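Local coordinates for topoisomerase IV subunit A (Escherichia coli, PDB 1ZVT), which works as a subunit of the type II topoisomerase that decatenates DNA, its C-terminal beta-pinwheel domain probably binding DNA and contributing to substrate choice, at residues V4-S9 with Q45-V50; D23-N28 with D33-A38; D95-M100 with L164-K169; I176-A181 with G186-A191. All coordinates share one frame; numbering follows the deposited sequence.

The four contacts are spread over the blades of a beta-pinwheel, each blade a four-stranded antiparallel sheet. Contact 1 sets the first blade against the second, and contact 2 is nested inside the chain loop closed by contact 1. Their centres lie about 13 Å apart, and S9 OG meets D33 OD2 at 2.7 Å, probably as a hydrogen bond. Contact 3 joins the third blade to a loop following a strand of the fourth, its centre about 20 Å from that of contact 1. The centres of contacts 3 and 4 are about 22 Å apart; at contact 4 the chain, after strand 173-174 of the third blade, returns to the fourth at strand 190-196.

Contact 1. Residues V4-S9 with Q45-V50; sequences VTIVLS and QPVVFV
I6 and V47 meet obliquely, the CG1 methylene of the isoleucine set against the fork of the valine. I6 CG1 is 4.0 Å from V47 CB and only slightly farther from the two methyls, 4.2 Å from V47 CG1 and 4.1 Å from V47 CG2, so it touches the whole branch rather than one arm. On the isoleucine, CG1 stands anti to the carbonyl carbon (chi1 -46°). V47 turns its CG1 into the crowded position between its own N and carbonyl carbon (chi1 54°), and both of its methyls flank I6 CG1.

Two residues along, the strands have spread: the CA atoms of I6 and V47 are 7.7 Å apart, those of L8 and F49 9.9 Å. Larger groups span the wider gap. Both L8 and F49 reach inward, the phenylalanine through the end of its ring, and L8 CD1 comes obliquely to F49 CE2 at 4.5 Å. No hydrogen bond crosses between the segments, as expected where two blades of a beta-pinwheel pack through their side chains: strand 3-9 lies inside one antiparallel sheet, bonded to strands 13-18 and 35-42, and strand 47-51 lies inside the next. M89 of strand 86-90 touches L8, V47 and F49, while V14 of strand 13-18 also packs on both L8 and F49, and I6 leans on V39 and S16.

Contact 2. Residues D23-N28 with D33-A38; sequences DAPGLN and DSFKAA
P25 lies over the ring of F35, its CG 3.8 Å from the ring centroid and 11° off the normal, a CH-pi contact close to the middle of one face. The two side chains run side by side in the same direction, and P25 CA lies 3.7 Å from F35 CB. A24 adds its methyl obliquely, CB reaching F35 CE1 at 3.5 Å. A24 CB also touches A38 CB at 4.2 Å, and A38 CB in turn stands at the ring edge, in its plane. On the opposite face the backbone N of A37 lies above the rim. With CG anti to the backbone N (chi1 177°), F35 projects toward the loop and into this slot. Were F35 replaced by an alanine, P25 CG would probably lose the ring face it covers and a gap would open beside the A24 methyl.

Outside this shell, a water bridges the backbones, donating to P25 O and accepting from F35 N at 3.1 Å. The loop is fixed by its own turn: L27 N bonds to A24 O, and D23 OD1 receives G26 N at 2.9 Å from well above the carboxylate plane. V7 of the neighbouring strand packs against A24, L27 and F35. At the start of 33-38, D33 OD1 accepts from both S34 N and M11 N. The features combine an Asx motif from D23 to G26 and a type I turn from A24 to L27 with a classic beta bulge, in which K36 and A37 sit together opposite L8, on an edge strand of the first pinwheel blade.

Contact 3. Residues D95-M100 with L164-K169; sequences DQKLLM and LPQLSK
L99 presses its CD1 methyl on CD2 of L164 at 3.3 Å, a close approach for two methyl carbons. The two leucines cross at about a right angle, each with CG anti to its own backbone N (chi1 169° for L99), which carries both branched ends into the space between the segments.

Nearer the surface, K97 and Q166 also cross at about a right angle. The lysine bends at chi2 and chi4, whereas Q166 runs out extended to its amide; they meet where K97 CE faces the amide, 3.4 Å from Q166 OE1 and 3.6 Å from Q166 NE2. Contact is thus made chiefly by a methylene, with no hydrogen bond across the segments. The backbone of K97 is held separately: Q96 NE2 donates to K97 O at 3.2 Å, nearly straight (170°), in the carbonyl plane and on a lone pair.

Strand 97-101 lies within the third blade, where K97 and L99 bond through their backbones to I140 and V138 on one flank and L98 and M100 to C110 and F108 on the other. Loop 164-169 leads from strand 155-160 of the fourth blade back to 173-174, outer strand of the third, the strand exchange of a beta-pinwheel.

Contact 4. Residues I176-A181 with G186-A191; sequences INIPSA and GEDGLA
I178 turns toward the 186-191 segment, and its branches divide at CB to grip D188 and G189-L190. I178 CG2, anti to the backbone N, goes to the aspartate: it is 3.8 Å from D188 CB, 3.9 Å from G189 N and 4.0 Å from D188 CG. The other branch leaves through CG1 and runs on extended (chi2 174°) to I178 CD1, which rests on the peptide between G189 and L190, 3.4 Å from G189 C and 3.5 Å from L190 N. L190 CB lies 4.2 Å from I178 CD1.

Here the chain passes back from strand 173-174 of the third pinwheel blade to the fourth: helix 180-184, with P179 at its N-cap and a Schellman motif at G186, leads to the outer strand 190-196. With an alanine at I178, the G189-L190 peptide is likely to lose the methyl that covers it, and D188 CB one of its apolar contacts.

Farther along, I176 CG2 meets L190 CD1 at 4.2 Å, the two side chains crossing slantwise. D188 OD1 takes a weak bond from G189 N and a hydrogen bond from A153 N, in the turn joining strands 146-151 and 155-160. T151 packs on I176, I178 and D188.

Contact 1. Residues V4-S9 with Q45-V50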
loop_
_atom_site.group_PDB
_atom_site.type_symbol
_atom_site.label_atom_id
_atom_site.label_comp_id
_atom_site.label_asym_id
_atom_site.label_seq_id
_atom_site.Cartn_x
_atom_site.Cartn_y
_atom_site.Cartn_z
ATOM N N VAL A 4 11.380 -17.708 5.456
ATOM C CA VAL A 4 11.504 -16.729 6.527
ATOM C C VAL A 4 10.229 -15.896 6.612
ATOM O O VAL A 4 9.494 -15.765 5.611
ATOM C CB VAL A 4 12.705 -15.751 6.326
ATOM C CG1 VAL A 4 14.034 -16.526 6.382
ATOM C CG2 VAL A 4 12.593 -14.987 5.020
ATOM N N THR A 5 10.018 -15.314 7.790
ATOM C CA THR A 5 8.978 -14.292 8.001
ATOM C C THR A 5 9.670 -13.053 8.510
ATOM O O THR A 5 10.422 -13.123 9.482
ATOM C CB THR A 5 7.940 -14.751 9.033
ATOM O OG1 THR A 5 7.302 -15.926 8.531
ATOM C CG2 THR A 5 6.884 -13.672 9.271
ATOM N N ILE A 6 9.424 -11.928 7.854
ATOM C CA ILE A 6 9.984 -10.665 8.335
ATOM C C ILE A 6 8.894 -9.952 9.137
ATOM O O ILE A 6 7.756 -9.843 8.681
ATOM C CB ILE A 6 10.442 -9.744 7.177
ATOM C CG1 ILE A 6 11.258 -10.515 6.116
ATOM C CG2 ILE A 6 11.171 -8.530 7.758
ATOM C CD1 ILE A 6 12.484 -11.269 6.668
ATOM N N VAL A 7 9.250 -9.502 10.336
ATOM C CA VAL A 7 8.291 -8.893 11.264
ATOM C C VAL A 7 8.696 -7.459 11.546
ATOM O O VAL A 7 9.844 -7.191 11.917
ATOM C CB VAL A 7 8.244 -9.681 12.596
ATOM C CG1 VAL A 7 7.216 -9.046 13.600
ATOM C CG2 VAL A 7 7.930 -11.173 12.318
ATOM N N LEU A 8 7.744 -6.553 11.339
ATOM C CA LEU A 8 7.917 -5.107 11.532
ATOM C C LEU A 8 7.118 -4.669 12.733
ATOM O O LEU A 8 5.945 -5.049 12.891
ATOM C CB LEU A 8 7.391 -4.376 10.294
ATOM C CG LEU A 8 7.371 -2.847 10.334
ATOM C CD1 LEU A 8 8.814 -2.282 10.428
ATOM C CD2 LEU A 8 6.618 -2.287 9.100
ATOM N N SER A 9 7.742 -3.872 13.588
ATOM C CA SER A 9 7.058 -3.382 14.770
ATOM C C SER A 9 6.587 -1.934 14.592
ATOM O O SER A 9 7.003 -1.238 13.651
ATOM C CB SER A 9 7.962 -3.492 15.994
ATOM O OG SER A 9 8.947 -2.466 15.970
ATOM N N GLN A 45 15.613 -13.788 -1.055
ATOM C CA GLN A 45 14.853 -12.788 -1.792
ATOM C C GLN A 45 14.842 -11.531 -0.915
ATOM O O GLN A 45 14.886 -11.646 0.295
ATOM C CB GLN A 45 13.439 -13.294 -2.159
ATOM C CG GLN A 45 12.278 -12.837 -1.305
ATOM C CD GLN A 45 10.972 -13.617 -1.551
ATOM O OE1 GLN A 45 10.815 -14.719 -1.081
ATOM N NE2 GLN A 45 10.044 -13.026 -2.290
ATOM N N PRO A 46 14.826 -10.339 -1.519
ATOM C CA PRO A 46 14.852 -9.148 -0.660
ATOM C C PRO A 46 13.491 -8.867 0.004
ATOM O O PRO A 46 12.450 -9.266 -0.527
ATOM C CB PRO A 46 15.188 -8.025 -1.646
ATOM C CG PRO A 46 14.583 -8.495 -2.923
ATOM C CD PRO A 46 14.819 -9.985 -2.945
ATOM N N VAL A 47 13.530 -8.201 1.159
ATOM C CA VAL A 47 12.343 -7.563 1.724
ATOM C C VAL A 47 12.414 -6.070 1.452
ATOM O O VAL A 47 13.480 -5.475 1.523
ATOM C CB VAL A 47 12.137 -7.881 3.241
ATOM C CG1 VAL A 47 13.368 -7.560 4.099
ATOM C CG2 VAL A 47 10.840 -7.180 3.763
ATOM N N VAL A 48 11.279 -5.493 1.065
ATOM C CA VAL A 48 11.230 -4.091 0.637
ATOM C C VAL A 48 10.369 -3.296 1.623
ATOM O O VAL A 48 9.373 -3.817 2.135
ATOM C CB VAL A 48 10.662 -3.997 -0.787
ATOM C CG1 VAL A 48 10.098 -2.633 -1.077
ATOM C CG2 VAL A 48 11.751 -4.362 -1.807
ATOM N N PHE A 49 10.777 -2.051 1.877
ATOM C CA PHE A 49 10.078 -1.106 2.733
ATOM C C PHE A 49 9.787 0.133 1.908
ATOM O O PHE A 49 10.615 0.580 1.096
ATOM C CB PHE A 49 10.940 -0.746 3.954
ATOM C CG PHE A 49 11.263 -1.938 4.800
ATOM C CD1 PHE A 49 12.429 -2.666 4.583
ATOM C CD2 PHE A 49 10.358 -2.374 5.771
ATOM C CE1 PHE A 49 12.710 -3.822 5.343
ATOM C CE2 PHE A 49 10.630 -3.537 6.530
ATOM C CZ PHE A 49 11.814 -4.247 6.304
ATOM N N VAL A 50 8.606 0.702 2.118
ATOM C CA VAL A 50 8.289 1.995 1.511
ATOM C C VAL A 50 8.067 3.031 2.630
ATOM O O VAL A 50 7.289 2.773 3.573
ATOM C CB VAL A 50 7.045 1.889 0.615
ATOM C CG1 VAL A 50 6.767 3.248 -0.008
ATOM C CG2 VAL A 50 7.266 0.835 -0.500
#

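Contact 2. Residues D23-N28 with D33-A38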
loop_
_atom_site.group_PDB
_atom_site.type_symbol
_atom_site.label_atom_id
_atom_site.label_comp_id
_atom_site.label_asym_id
_atom_site.label_seq_id
_atom_site.Cartn_x
_atom_site.Cartn_y
_atom_site.Cartn_z
ATOM N N ASP A 23 4.292 -17.066 15.358
ATOM C CA ASP A 23 3.281 -16.194 15.941
ATOM C C ASP A 23 3.902 -14.809 16.089
ATOM O O ASP A 23 4.547 -14.514 17.095
ATOM C CB ASP A 23 2.854 -16.763 17.305
ATOM C CG ASP A 23 1.804 -15.925 18.001
ATOM O OD1 ASP A 23 1.570 -14.742 17.637
ATOM O OD2 ASP A 23 1.183 -16.458 18.952
ATOM N N ALA A 24 3.761 -13.975 15.063
ATOM C CA ALA A 24 4.477 -12.703 15.059
ATOM C C ALA A 24 4.001 -11.716 16.124
ATOM O O ALA A 24 4.821 -11.091 16.804
ATOM C CB ALA A 24 4.457 -12.082 13.662
ATOM N N PRO A 25 2.674 -11.566 16.299
ATOM C CA PRO A 25 2.242 -10.666 17.359
ATOM C C PRO A 25 2.677 -11.163 18.743
ATOM O O PRO A 25 2.799 -10.359 19.668
ATOM C CB PRO A 25 0.721 -10.651 17.206
ATOM C CG PRO A 25 0.493 -11.008 15.779
ATOM C CD PRO A 25 1.529 -12.070 15.521
ATOM N N GLY A 26 2.912 -12.473 18.880
ATOM C CA GLY A 26 3.327 -13.062 20.154
ATOM C C GLY A 26 4.812 -12.970 20.491
ATOM O O GLY A 26 5.235 -13.424 21.548
ATOM N N LEU A 27 5.612 -12.399 19.595
ATOM C CA LEU A 27 7.043 -12.220 19.855
ATOM C C LEU A 27 7.307 -11.183 20.934
ATOM O O LEU A 27 6.413 -10.426 21.317
ATOM C CB LEU A 27 7.761 -11.808 18.572
ATOM C CG LEU A 27 7.693 -12.819 17.433
ATOM C CD1 LEU A 27 8.167 -12.193 16.139
ATOM C CD2 LEU A 27 8.536 -14.049 17.757
ATOM N N ASN A 28 8.557 -11.169 21.407
ATOM C CA ASN A 28 9.053 -10.180 22.348
ATOM C C ASN A 28 9.195 -8.826 21.655
ATOM O O ASN A 28 9.796 -8.732 20.585
ATOM C CB ASN A 28 10.406 -10.672 22.883
ATOM C CG ASN A 28 11.003 -9.771 23.958
ATOM O OD1 ASN A 28 12.212 -9.814 24.201
ATOM N ND2 ASN A 28 10.176 -8.966 24.607
ATOM N N ASP A 33 6.667 -0.997 22.547
ATOM C CA ASP A 33 6.587 -1.393 21.137
ATOM C C ASP A 33 5.683 -2.609 20.993
ATOM O O ASP A 33 5.392 -3.309 21.972
ATOM C CB ASP A 33 7.995 -1.680 20.604
ATOM C CG ASP A 33 8.091 -1.625 19.073
ATOM O OD1 ASP A 33 7.107 -1.278 18.387
ATOM O OD2 ASP A 33 9.189 -1.919 18.559
ATOM N N SER A 34 5.241 -2.863 19.765
ATOM C CA SER A 34 4.408 -4.019 19.490
ATOM C C SER A 34 4.308 -4.248 17.990
ATOM O O SER A 34 4.808 -3.457 17.184
ATOM C CB SER A 34 3.000 -3.828 20.088
ATOM O OG SER A 34 2.373 -2.689 19.530
ATOM N N PHE A 35 3.597 -5.319 17.654
ATOM C CA PHE A 35 3.465 -5.819 16.293
ATOM C C PHE A 35 2.808 -4.809 15.361
ATOM O O PHE A 35 1.837 -4.142 15.743
ATOM C CB PHE A 35 2.618 -7.095 16.324
ATOM C CG PHE A 35 2.343 -7.661 14.967
ATOM C CD1 PHE A 35 3.340 -8.355 14.286
ATOM C CD2 PHE A 35 1.076 -7.493 14.357
ATOM C CE1 PHE A 35 3.080 -8.899 13.015
ATOM C CE2 PHE A 35 0.805 -8.020 13.113
ATOM C CZ PHE A 35 1.811 -8.733 12.434
ATOM N N LYS A 36 3.328 -4.738 14.129
ATOM C CA LYS A 36 2.733 -3.910 13.083
ATOM C C LYS A 36 2.340 -4.728 11.857
ATOM O O LYS A 36 1.229 -4.593 11.371
ATOM C CB LYS A 36 3.673 -2.768 12.678
ATOM C CG LYS A 36 3.039 -1.860 11.572
ATOM C CD LYS A 36 3.805 -0.537 11.385
ATOM C CE LYS A 36 3.383 0.138 10.082
ATOM N NZ LYS A 36 1.929 0.450 9.997
ATOM N N ALA A 37 3.256 -5.563 11.365
ATOM C CA ALA A 37 3.018 -6.332 10.152
ATOM C C ALA A 37 4.047 -7.429 10.002
ATOM O O ALA A 37 5.174 -7.328 10.524
ATOM C CB ALA A 37 3.030 -5.425 8.902
ATOM N N ALA A 38 3.668 -8.450 9.232
ATOM C CA ALA A 38 4.598 -9.508 8.862
ATOM C C ALA A 38 4.436 -9.847 7.385
ATOM O O ALA A 38 3.311 -9.779 6.834
ATOM C CB ALA A 38 4.402 -10.737 9.726
HETATM O O HOH W 1 2.483 -7.370 19.684
#

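Contact 3. Residues D95-M100 with L164-K169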
loop_
_atom_site.group_PDB
_atom_site.type_symbol
_atom_site.label_atom_id
_atom_site.label_comp_id
_atom_site.label_asym_id
_atom_site.label_seq_id
_atom_site.Cartn_x
_atom_site.Cartn_y
_atom_site.Cartn_z
ATOM N N ASP A 95 8.841 -10.374 -10.419
ATOM C CA ASP A 95 7.982 -9.931 -11.516
ATOM C C ASP A 95 6.572 -9.550 -11.073
ATOM O O ASP A 95 5.760 -9.177 -11.923
ATOM C CB ASP A 95 7.901 -11.026 -12.602
ATOM C CG ASP A 95 7.243 -12.332 -12.105
ATOM O OD1 ASP A 95 6.973 -12.478 -10.895
ATOM O OD2 ASP A 95 6.995 -13.239 -12.947
ATOM N N GLN A 96 6.286 -9.633 -9.763
ATOM C CA GLN A 96 4.924 -9.413 -9.241
ATOM C C GLN A 96 4.465 -7.987 -9.531
ATOM O O GLN A 96 5.126 -7.027 -9.147
ATOM C CB GLN A 96 4.865 -9.654 -7.707
ATOM C CG GLN A 96 3.502 -9.380 -7.083
ATOM C CD GLN A 96 2.443 -10.316 -7.607
ATOM O OE1 GLN A 96 2.590 -11.540 -7.526
ATOM N NE2 GLN A 96 1.381 -9.752 -8.181
ATOM N N LYS A 97 3.323 -7.845 -10.185
ATOM C CA LYS A 97 2.773 -6.503 -10.413
ATOM C C LYS A 97 2.172 -5.881 -9.165
ATOM O O LYS A 97 1.520 -6.570 -8.368
ATOM C CB LYS A 97 1.726 -6.538 -11.528
ATOM C CG LYS A 97 2.301 -6.908 -12.907
ATOM C CD LYS A 97 2.851 -5.681 -13.624
ATOM C CE LYS A 97 3.572 -6.032 -14.924
ATOM N NZ LYS A 97 2.633 -6.441 -16.021
ATOM N N LEU A 98 2.373 -4.565 -9.024
ATOM C CA LEU A 98 1.909 -3.806 -7.860
ATOM C C LEU A 98 1.292 -2.524 -8.340
ATOM O O LEU A 98 1.676 -2.002 -9.397
ATOM C CB LEU A 98 3.098 -3.419 -6.971
ATOM C CG LEU A 98 4.069 -4.506 -6.537
ATOM C CD1 LEU A 98 5.264 -3.884 -5.837
ATOM C CD2 LEU A 98 3.322 -5.443 -5.587
ATOM N N LEU A 99 0.345 -2.008 -7.570
ATOM C CA LEU A 99 -0.195 -0.674 -7.837
ATOM C C LEU A 99 0.384 0.305 -6.818
ATOM O O LEU A 99 0.159 0.144 -5.612
ATOM C CB LEU A 99 -1.729 -0.703 -7.739
ATOM C CG LEU A 99 -2.504 0.615 -7.733
ATOM C CD1 LEU A 99 -2.249 1.370 -9.042
ATOM C CD2 LEU A 99 -4.003 0.355 -7.550
ATOM N N MET A 100 1.064 1.343 -7.312
ATOM C CA MET A 100 1.622 2.413 -6.477
ATOM C C MET A 100 0.826 3.678 -6.724
ATOM O O MET A 100 0.465 3.966 -7.868
ATOM C CB MET A 100 3.085 2.691 -6.850
ATOM C CG MET A 100 4.051 1.545 -6.581
ATOM S SD MET A 100 4.101 1.011 -4.841
ATOM C CE MET A 100 4.345 2.518 -3.951
ATOM N N LEU A 164 -4.276 1.610 -16.324
ATOM C CA LEU A 164 -3.273 2.459 -15.721
ATOM C C LEU A 164 -1.870 2.109 -16.240
ATOM O O LEU A 164 -1.404 0.965 -16.062
ATOM C CB LEU A 164 -3.325 2.305 -14.196
ATOM C CG LEU A 164 -2.465 3.287 -13.398
ATOM C CD1 LEU A 164 -2.879 4.732 -13.612
ATOM C CD2 LEU A 164 -2.571 2.933 -11.944
ATOM N N PRO A 165 -1.194 3.072 -16.901
ATOM C CA PRO A 165 0.117 2.784 -17.485
ATOM C C PRO A 165 1.141 2.288 -16.478
ATOM O O PRO A 165 1.151 2.711 -15.312
ATOM C CB PRO A 165 0.548 4.139 -18.076
ATOM C CG PRO A 165 -0.738 4.832 -18.401
ATOM C CD PRO A 165 -1.625 4.454 -17.210
ATOM N N GLN A 166 1.985 1.371 -16.948
ATOM C CA GLN A 166 3.100 0.854 -16.172
ATOM C C GLN A 166 4.301 1.799 -16.227
ATOM O O GLN A 166 4.670 2.277 -17.294
ATOM C CB GLN A 166 3.471 -0.555 -16.657
ATOM C CG GLN A 166 4.626 -1.189 -15.890
ATOM C CD GLN A 166 4.803 -2.673 -16.158
ATOM O OE1 GLN A 166 4.044 -3.282 -16.914
ATOM N NE2 GLN A 166 5.804 -3.270 -15.515
ATOM N N LEU A 167 4.888 2.079 -15.070
ATOM C CA LEU A 167 6.086 2.911 -14.943
ATOM C C LEU A 167 7.040 2.263 -13.944
ATOM O O LEU A 167 6.641 1.355 -13.203
ATOM C CB LEU A 167 5.720 4.320 -14.452
ATOM C CG LEU A 167 4.885 5.216 -15.373
ATOM C CD1 LEU A 167 4.500 6.480 -14.620
ATOM C CD2 LEU A 167 5.612 5.554 -16.714
ATOM N N SER A 168 8.291 2.716 -13.917
ATOM C CA SER A 168 9.263 2.190 -12.935
ATOM C C SER A 168 9.404 3.147 -11.766
ATOM O O SER A 168 9.968 2.791 -10.732
ATOM C CB SER A 168 10.632 1.954 -13.575
ATOM O OG SER A 168 11.133 3.167 -14.090
ATOM N N LYS A 169 8.916 4.371 -11.954
ATOM C CA LYS A 169 8.917 5.398 -10.918
ATOM C C LYS A 169 8.201 6.649 -11.434
ATOM O O LYS A 169 7.833 6.719 -12.622
ATOM C CB LYS A 169 10.359 5.760 -10.534
ATOM C CG LYS A 169 11.136 6.406 -11.688
ATOM C CD LYS A 169 12.616 6.654 -11.326
ATOM C CE LYS A 169 13.293 7.516 -12.384
ATOM N NZ LYS A 169 12.943 7.124 -13.797
#

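Contact 4. Residues I176-A181 with G186-A191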
loop_
_atom_site.group_PDB
_atom_site.type_symbol
_atom_site.label_atom_id
_atom_site.label_comp_id
_atom_site.label_asym_id
_atom_site.label_seq_id
_atom_site.Cartn_x
_atom_site.Cartn_y
_atom_site.Cartn_z
ATOM N N ILE A 176 -7.878 9.182 -10.641
ATOM C CA ILE A 176 -9.166 9.820 -10.444
ATOM C C ILE A 176 -8.925 11.323 -10.328
ATOM O O ILE A 176 -7.917 11.746 -9.761
ATOM C CB ILE A 176 -9.879 9.218 -9.189
ATOM C CG1 ILE A 176 -11.258 9.845 -8.967
ATOM C CG2 ILE A 176 -9.019 9.391 -7.937
ATOM C CD1 ILE A 176 -12.148 9.069 -7.994
ATOM N N ASN A 177 -9.815 12.137 -10.888
ATOM C CA ASN A 177 -9.571 13.579 -10.878
ATOM C C ASN A 177 -9.899 14.214 -9.544
ATOM O O ASN A 177 -11.044 14.211 -9.111
ATOM C CB ASN A 177 -10.360 14.294 -11.965
ATOM C CG ASN A 177 -9.965 15.756 -12.074
ATOM O OD1 ASN A 177 -10.790 16.657 -11.881
ATOM N ND2 ASN A 177 -8.701 15.998 -12.372
ATOM N N ILE A 178 -8.869 14.710 -8.885
ATOM C CA ILE A 178 -9.013 15.507 -7.670
ATOM C C ILE A 178 -8.233 16.802 -7.949
ATOM O O ILE A 178 -7.037 16.758 -8.239
ATOM C CB ILE A 178 -8.434 14.768 -6.457
ATOM C CG1 ILE A 178 -9.108 13.374 -6.336
ATOM C CG2 ILE A 178 -8.634 15.595 -5.166
ATOM C CD1 ILE A 178 -8.531 12.500 -5.278
ATOM N N PRO A 179 -8.923 17.948 -7.906
ATOM C CA PRO A 179 -8.261 19.218 -8.195
ATOM C C PRO A 179 -7.026 19.385 -7.306
ATOM O O PRO A 179 -7.098 19.159 -6.101
ATOM C CB PRO A 179 -9.332 20.258 -7.860
ATOM C CG PRO A 179 -10.646 19.529 -8.047
ATOM C CD PRO A 179 -10.361 18.104 -7.624
ATOM N N SER A 180 -5.905 19.756 -7.914
ATOM C CA SER A 180 -4.628 19.699 -7.210
ATOM C C SER A 180 -4.528 20.661 -6.044
ATOM O O SER A 180 -3.925 20.349 -5.012
ATOM C CB SER A 180 -3.465 19.875 -8.177
ATOM O OG SER A 180 -3.547 21.124 -8.827
ATOM N N ALA A 181 -5.062 21.867 -6.220
ATOM C CA ALA A 181 -5.036 22.831 -5.124
ATOM C C ALA A 181 -5.888 22.355 -3.940
ATOM O O ALA A 181 -5.512 22.513 -2.770
ATOM C CB ALA A 181 -5.492 24.207 -5.625
ATOM N N GLY A 186 -5.730 19.570 1.610
ATOM C CA GLY A 186 -6.310 18.489 2.404
ATOM C C GLY A 186 -7.824 18.473 2.374
ATOM O O GLY A 186 -8.458 17.817 3.222
ATOM N N GLU A 187 -8.416 19.164 1.395
ATOM C CA GLU A 187 -9.873 19.283 1.294
ATOM C C GLU A 187 -10.535 18.156 0.499
ATOM O O GLU A 187 -11.763 17.964 0.555
ATOM C CB GLU A 187 -10.252 20.641 0.708
ATOM C CG GLU A 187 -9.846 21.798 1.595
ATOM C CD GLU A 187 -9.917 23.138 0.884
ATOM O OE1 GLU A 187 -10.101 23.175 -0.356
ATOM O OE2 GLU A 187 -9.761 24.165 1.565
ATOM N N ASP A 188 -9.710 17.402 -0.227
ATOM C CA ASP A 188 -10.145 16.192 -0.878
ATOM C C ASP A 188 -8.905 15.358 -1.126
ATOM O O ASP A 188 -7.790 15.820 -0.915
ATOM C CB ASP A 188 -10.860 16.490 -2.190
ATOM C CG ASP A 188 -11.752 15.342 -2.665
ATOM O OD1 ASP A 188 -11.806 14.251 -2.021
ATOM O OD2 ASP A 188 -12.452 15.561 -3.672
ATOM N N GLY A 189 -9.094 14.129 -1.585
ATOM C CA GLY A 189 -7.940 13.247 -1.752
ATOM C C GLY A 189 -8.445 11.838 -1.973
ATOM O O GLY A 189 -9.651 11.577 -1.842
ATOM N N LEU A 190 -7.531 10.947 -2.352
ATOM C CA LEU A 190 -7.894 9.559 -2.566
ATOM C C LEU A 190 -7.853 8.875 -1.183
ATOM O O LEU A 190 -6.780 8.799 -0.557
ATOM C CB LEU A 190 -6.930 8.951 -3.604
ATOM C CG LEU A 190 -6.999 7.479 -3.963
ATOM C CD1 LEU A 190 -8.399 7.127 -4.486
ATOM C CD2 LEU A 190 -5.899 7.149 -4.977
ATOM N N ALA A 191 -9.031 8.444 -0.695
ATOM C CA ALA A 191 -9.220 7.838 0.637
ATOM C C ALA A 191 -8.975 6.350 0.670
ATOM O O ALA A 191 -8.406 5.846 1.651
ATOM C CB ALA A 191 -10.638 8.090 1.129
#